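Epf (Streptococcus pyogenes, PDB 4ES8) is a cell-surface adhesin that binds to cells through an N-terminal domain containing a carbohydrate-binding module. Local coordinates at residues K288-V293 with F308-I313; F253-E258 with S284-E289. One frame throughout, in Å; residues are numbered along the deposited sequence.

Contact 1 of 2, residues K288-V293 with F308-I313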
loop_
_atom_site.group_PDB
_atom_site.type_symbol
_atom_site.label_atom_id
_atom_site.label_comp_id
_atom_site.label_asym_id
_atom_site.label_seq_id
_atom_site.Cartn_x
_atom_site.Cartn_y
_atom_site.Cartn_z
ATOM N N LYS A 288 37.925 -5.449 -18.795
ATOM C CA LYS A 288 36.833 -5.092 -19.718
ATOM C C LYS A 288 35.681 -6.141 -19.743
ATOM O O LYS A 288 34.794 -6.039 -20.587
ATOM C CB LYS A 288 37.363 -4.840 -21.146
ATOM C CG LYS A 288 38.294 -3.627 -21.205
ATOM C CD LYS A 288 38.742 -3.318 -22.628
ATOM C CE LYS A 288 39.642 -2.102 -22.693
ATOM N NZ LYS A 288 38.922 -0.842 -22.350
ATOM N N GLU A 289 35.672 -7.108 -18.793
ATOM C CA GLU A 289 34.607 -8.119 -18.714
ATOM C C GLU A 289 33.246 -7.463 -18.497
ATOM O O GLU A 289 33.139 -6.588 -17.643
ATOM C CB GLU A 289 34.859 -9.109 -17.571
ATOM C CG GLU A 289 33.866 -10.250 -17.584
ATOM C CD GLU A 289 34.129 -11.407 -16.646
ATOM O OE1 GLU A 289 35.140 -11.386 -15.904
ATOM O OE2 GLU A 289 33.322 -12.361 -16.680
ATOM N N LYS A 290 32.230 -7.890 -19.269
ATOM C CA LYS A 290 30.881 -7.369 -19.135
ATOM C C LYS A 290 30.144 -8.151 -18.065
ATOM O O LYS A 290 29.712 -9.280 -18.291
ATOM C CB LYS A 290 30.115 -7.446 -20.469
ATOM C CG LYS A 290 30.546 -6.405 -21.490
ATOM C CD LYS A 290 29.796 -6.583 -22.823
ATOM C CE LYS A 290 28.368 -6.077 -22.798
ATOM N NZ LYS A 290 27.642 -6.416 -24.053
ATOM N N LEU A 291 29.995 -7.551 -16.892
ATOM C CA LEU A 291 29.226 -8.172 -15.822
ATOM C C LEU A 291 27.761 -7.837 -16.024
ATOM O O LEU A 291 27.445 -6.802 -16.615
ATOM C CB LEU A 291 29.691 -7.690 -14.439
ATOM C CG LEU A 291 31.198 -7.851 -14.128
ATOM C CD1 LEU A 291 31.527 -7.304 -12.746
ATOM C CD2 LEU A 291 31.645 -9.330 -14.218
ATOM N N LYS A 292 26.867 -8.692 -15.518
ATOM C CA LYS A 292 25.428 -8.488 -15.656
ATOM C C LYS A 292 24.794 -8.284 -14.299
ATOM O O LYS A 292 25.138 -8.977 -13.325
ATOM C CB LYS A 292 24.783 -9.698 -16.351
ATOM C CG LYS A 292 23.268 -9.587 -16.563
ATOM C CD LYS A 292 22.698 -10.758 -17.374
ATOM C CE LYS A 292 22.752 -12.095 -16.655
ATOM N NZ LYS A 292 22.045 -13.150 -17.438
ATOM N N VAL A 293 23.840 -7.351 -14.249
ATOM C CA VAL A 293 23.057 -7.090 -13.046
ATOM C C VAL A 293 21.582 -7.288 -13.389
ATOM O O VAL A 293 21.101 -6.711 -14.365
ATOM C CB VAL A 293 23.317 -5.679 -12.468
ATOM C CG1 VAL A 293 22.340 -5.366 -11.336
ATOM C CG2 VAL A 293 24.763 -5.545 -11.979
ATOM N N PHE A 308 24.226 -4.131 -17.827
ATOM C CA PHE A 308 25.612 -4.562 -18.027
ATOM C C PHE A 308 26.566 -3.427 -17.775
ATOM O O PHE A 308 26.268 -2.263 -18.084
ATOM C CB PHE A 308 25.816 -5.079 -19.469
ATOM C CG PHE A 308 24.910 -6.214 -19.865
ATOM C CD1 PHE A 308 25.286 -7.531 -19.646
ATOM C CD2 PHE A 308 23.651 -5.964 -20.416
ATOM C CE1 PHE A 308 24.435 -8.588 -19.996
ATOM C CE2 PHE A 308 22.794 -7.016 -20.744
ATOM C CZ PHE A 308 23.196 -8.323 -20.543
ATOM N N PHE A 309 27.756 -3.769 -17.268
ATOM C CA PHE A 309 28.816 -2.801 -17.082
ATOM C C PHE A 309 30.132 -3.538 -17.192
ATOM O O PHE A 309 30.192 -4.744 -16.925
ATOM C CB PHE A 309 28.696 -2.013 -15.753
ATOM C CG PHE A 309 28.990 -2.799 -14.497
ATOM C CD1 PHE A 309 28.001 -3.579 -13.897
ATOM C CD2 PHE A 309 30.244 -2.739 -13.891
ATOM C CE1 PHE A 309 28.277 -4.313 -12.736
ATOM C CE2 PHE A 309 30.505 -3.439 -12.705
ATOM C CZ PHE A 309 29.524 -4.224 -12.136
ATOM N N GLU A 310 31.186 -2.809 -17.567
ATOM C CA GLU A 310 32.501 -3.425 -17.697
ATOM C C GLU A 310 33.337 -3.327 -16.454
ATOM O O GLU A 310 33.358 -2.293 -15.789
ATOM C CB GLU A 310 33.284 -2.754 -18.831
ATOM C CG GLU A 310 32.869 -3.222 -20.218
ATOM C CD GLU A 310 33.665 -2.617 -21.361
ATOM O OE1 GLU A 310 34.752 -2.044 -21.107
ATOM O OE2 GLU A 310 33.209 -2.736 -22.521
ATOM N N VAL A 311 34.121 -4.375 -16.209
ATOM C CA VAL A 311 35.191 -4.386 -15.210
ATOM C C VAL A 311 36.273 -3.453 -15.771
ATOM O O VAL A 311 36.527 -3.465 -16.974
ATOM C CB VAL A 311 35.742 -5.826 -14.985
ATOM C CG1 VAL A 311 36.978 -5.836 -14.077
ATOM C CG2 VAL A 311 34.683 -6.774 -14.451
ATOM N N GLY A 312 36.897 -2.660 -14.929
ATOM C CA GLY A 312 37.969 -1.792 -15.402
ATOM C C GLY A 312 39.259 -2.018 -14.647
ATOM O O GLY A 312 39.395 -2.984 -13.892
ATOM N N ILE A 313 40.229 -1.147 -14.908
ATOM C CA ILE A 313 41.521 -1.081 -14.227
ATOM C C ILE A 313 41.375 0.056 -13.216
ATOM O O ILE A 313 40.943 1.143 -13.602
ATOM C CB ILE A 313 42.698 -0.867 -15.242
ATOM C CG1 ILE A 313 42.789 -2.002 -16.310
ATOM C CG2 ILE A 313 44.049 -0.620 -14.535
ATOM C CD1 ILE A 313 43.071 -3.485 -15.785
#
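Leu291 and Phe309 face each other as an antiparallel hydrogen-bonded pair, with Leu291 N 2.8 Å from Phe309 O and a second bond returning from Phe309 N to Leu291 O. Starting at the backbone, Leu291 CB lies over one face of the Phe309 ring, displaced toward the rim, 4.0 Å from Phe309 CE1. Leu291 CG, anti to the carbonyl carbon (chi1 -54°), lies 3.7 Å from Val311 CG2. Of the two methyls, CD1 makes the closer contacts: it sits 3.6 Å from Val311 CG2 and also meets Phe309 CZ at 3.7 Å. CD2 has a looser touch, again on Val311 CG2. The Phe309 ring hangs from a CG held between the backbone N and the carbonyl carbon (chi1 71°), and Val293 CG2 fills in at the ring's edge, in its plane. Next along the chain, Val311 N bonds to Glu289 O at 2.8 Å, nearly straight at 162°, while the link from Lys288 N to Val311 O is weak.

The other face of the sheet is different. Lys292 runs beside Phe308, pointing the same way, its CD 3.8 Å from Phe308 CE1. Glu310 CG rests 3.4 Å from Lys288 O, and Lys288 NZ stays too far from Glu310 OE1 for a salt bridge. The hairpin is therefore two-sided: Leu291, Val293, Phe309 and Val311 pack together on the apolar side, where Leu252 and Leu220 also meet Phe309, while the face of Lys290, Lys292, Phe308 and Glu310 carries charge and one aromatic ring toward the more exposed side.

Contact 2 of 2, residues F253-E258 with S284-E289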
loop_
_atom_site.group_PDB
_atom_site.type_symbol
_atom_site.label_atom_id
_atom_site.label_comp_id
_atom_site.label_asym_id
_atom_site.label_seq_id
_atom_site.Cartn_x
_atom_site.Cartn_y
_atom_site.Cartn_z
ATOM N N PHE A 253 26.279 -11.164 -12.042
ATOM C CA PHE A 253 26.797 -12.328 -12.785
ATOM C C PHE A 253 28.020 -11.957 -13.569
ATOM O O PHE A 253 28.154 -10.800 -13.977
ATOM C CB PHE A 253 25.755 -12.818 -13.804
ATOM C CG PHE A 253 24.383 -13.156 -13.285
ATOM C CD1 PHE A 253 23.451 -12.149 -13.029
ATOM C CD2 PHE A 253 23.984 -14.480 -13.153
ATOM C CE1 PHE A 253 22.169 -12.467 -12.580
ATOM C CE2 PHE A 253 22.697 -14.801 -12.713
ATOM C CZ PHE A 253 21.803 -13.792 -12.421
ATOM N N ASN A 254 28.878 -12.943 -13.857
ATOM C CA ASN A 254 30.033 -12.666 -14.715
ATOM C C ASN A 254 29.602 -12.771 -16.189
ATOM O O ASN A 254 28.434 -13.070 -16.472
ATOM C CB ASN A 254 31.230 -13.583 -14.388
ATOM C CG ASN A 254 31.011 -15.055 -14.659
ATOM O OD1 ASN A 254 30.097 -15.466 -15.369
ATOM N ND2 ASN A 254 31.884 -15.895 -14.102
ATOM N N SER A 255 30.536 -12.546 -17.132
ATOM C CA SER A 255 30.174 -12.555 -18.573
ATOM C C SER A 255 29.749 -13.936 -19.081
ATOM O O SER A 255 29.114 -14.017 -20.134
ATOM C CB SER A 255 31.320 -12.015 -19.420
ATOM O OG SER A 255 32.471 -12.834 -19.264
ATOM N N ARG A 256 30.074 -15.007 -18.340
ATOM C CA ARG A 256 29.659 -16.371 -18.702
ATOM C C ARG A 256 28.246 -16.682 -18.155
ATOM O O ARG A 256 27.754 -17.806 -18.311
ATOM C CB ARG A 256 30.662 -17.393 -18.178
ATOM C CG ARG A 256 32.006 -17.283 -18.888
ATOM C CD ARG A 256 33.022 -18.235 -18.308
ATOM N NE ARG A 256 34.238 -18.240 -19.120
ATOM C CZ ARG A 256 35.274 -19.036 -18.892
ATOM N NH1 ARG A 256 35.257 -19.879 -17.864
ATOM N NH2 ARG A 256 36.330 -19.002 -19.690
ATOM N N GLY A 257 27.627 -15.696 -17.495
ATOM C CA GLY A 257 26.286 -15.859 -16.945
ATOM C C GLY A 257 26.236 -16.595 -15.625
ATOM O O GLY A 257 25.155 -16.981 -15.174
ATOM N N GLU A 258 27.397 -16.771 -14.978
ATOM C CA GLU A 258 27.504 -17.457 -13.699
ATOM C C GLU A 258 27.185 -16.483 -12.571
ATOM O O GLU A 258 27.728 -15.377 -12.534
ATOM C CB GLU A 258 28.906 -18.049 -13.525
ATOM C CG GLU A 258 29.200 -19.096 -14.593
ATOM C CD GLU A 258 30.630 -19.584 -14.703
ATOM O OE1 GLU A 258 31.562 -18.822 -14.358
ATOM O OE2 GLU A 258 30.818 -20.713 -15.207
ATOM N N SER A 284 39.299 -13.928 -10.540
ATOM C CA SER A 284 38.809 -14.423 -11.833
ATOM C C SER A 284 38.264 -13.319 -12.765
ATOM O O SER A 284 38.110 -13.589 -13.957
ATOM C CB SER A 284 37.735 -15.484 -11.626
ATOM O OG SER A 284 38.269 -16.637 -10.994
ATOM N N LEU A 285 37.975 -12.094 -12.254
ATOM C CA LEU A 285 37.482 -11.008 -13.121
ATOM C C LEU A 285 38.481 -10.690 -14.220
ATOM O O LEU A 285 39.691 -10.658 -13.959
ATOM C CB LEU A 285 37.210 -9.719 -12.325
ATOM C CG LEU A 285 36.108 -9.764 -11.261
ATOM C CD1 LEU A 285 36.122 -8.480 -10.462
ATOM C CD2 LEU A 285 34.718 -9.993 -11.899
ATOM N N LYS A 286 37.987 -10.482 -15.447
ATOM C CA LYS A 286 38.841 -10.158 -16.577
ATOM C C LYS A 286 38.740 -8.685 -16.940
ATOM O O LYS A 286 37.699 -8.055 -16.744
ATOM C CB LYS A 286 38.504 -11.037 -17.790
ATOM C CG LYS A 286 38.972 -12.470 -17.595
ATOM C CD LYS A 286 38.350 -13.443 -18.604
ATOM C CE LYS A 286 36.868 -13.654 -18.402
ATOM N NZ LYS A 286 36.372 -14.805 -19.203
ATOM N N ASN A 287 39.830 -8.124 -17.481
ATOM C CA ASN A 287 39.826 -6.733 -17.909
ATOM C C ASN A 287 38.732 -6.514 -18.966
ATOM O O ASN A 287 38.551 -7.356 -19.854
ATOM C CB ASN A 287 41.198 -6.324 -18.454
ATOM C CG ASN A 287 41.286 -4.879 -18.885
ATOM O OD1 ASN A 287 40.706 -3.973 -18.271
ATOM N ND2 ASN A 287 41.992 -4.641 -19.976
ATOM N N LYS A 288 37.925 -5.449 -18.795
ATOM C CA LYS A 288 36.833 -5.092 -19.718
ATOM C C LYS A 288 35.681 -6.141 -19.743
ATOM O O LYS A 288 34.794 -6.039 -20.587
ATOM C CB LYS A 288 37.363 -4.840 -21.146
ATOM C CG LYS A 288 38.294 -3.627 -21.205
ATOM C CD LYS A 288 38.742 -3.318 -22.628
ATOM C CE LYS A 288 39.642 -2.102 -22.693
ATOM N NZ LYS A 288 38.922 -0.842 -22.350
ATOM N N GLU A 289 35.672 -7.108 -18.793
ATOM C CA GLU A 289 34.607 -8.119 -18.714
ATOM C C GLU A 289 33.246 -7.463 -18.497
ATOM O O GLU A 289 33.139 -6.588 -17.643
ATOM C CB GLU A 289 34.859 -9.109 -17.571
ATOM C CG GLU A 289 33.866 -10.250 -17.584
ATOM C CD GLU A 289 34.129 -11.407 -16.646
ATOM O OE1 GLU A 289 35.140 -11.386 -15.904
ATOM O OE2 GLU A 289 33.322 -12.361 -16.680
#
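Ser255 grips one oxygen of Glu289 with two hydrogen bonds, and these carry the contact. Ser255 N reaches Glu289 OE2 at 2.8 Å in a nearly straight bond (166°) that meets the anti side of the carboxylate. The hydroxyl OG donates to the same OE2, also at 2.8 Å, from the opposite face of the carboxylate plane and well above it. Its position, between the backbone N and the carbonyl carbon (chi1 61°), lets it curl back beside its own N-H. Glu289 holds its other oxygen at home: OE1 accepts from Lys286 N at 3.0 Å, so both carboxylate oxygens of this buried side chain are engaged and its rotation is fixed.

Van der Waals contact is modest. Asn254 CB comes 3.3 Å from Glu289 OE2, and Ser255 CB lies 3.6 Å from Glu289 CG.

Among the charges, Arg256 NE and Lys286 NZ stand 4.0 Å apart where their side chains cross at about a right angle; being alike in charge, they probably repel mildly, and the exposed setting should soften this.

Within the first loop, Asn254 ND2 bonds Glu258 OE1 at 3.0 Å, in the amide plane, while its OD1 accepts from Glu258 N and, weakly, from Arg256 N.

Asn254 to Gly257 form a type I turn with Gly257 at positive phi, and Gly257 N to Asn254 O plus Asn254 N to Glu258 O complete the classic type I turn with a G1 bulge of a beta hairpin. It is pinned by Glu289, the last residue of the type II turn from Lys286.

Going from the N terminus, the chain leaves strand 248-253, turns at 253-258, and runs through strands 259-264 and 273-276 and helix 279-284 before contact 2 closes that excursion at 284-289. Contact 1 starts where contact 2 ends, sharing Lys288 and Glu289, and then closes the shorter loop between strands 290-297 and 307-310. The two loops follow one another, neither enclosing nor crossing the other. Their centres are 7 Å apart, and Lys292 O probably accepts from Phe253 N, strand to strand. In what is probably the fibronectin-like domain, contact 1 pairs strands 290-297 and 307-310, and contact 2 ties the turn joining 248-253 to 259-264 to the loop leading into 290-297.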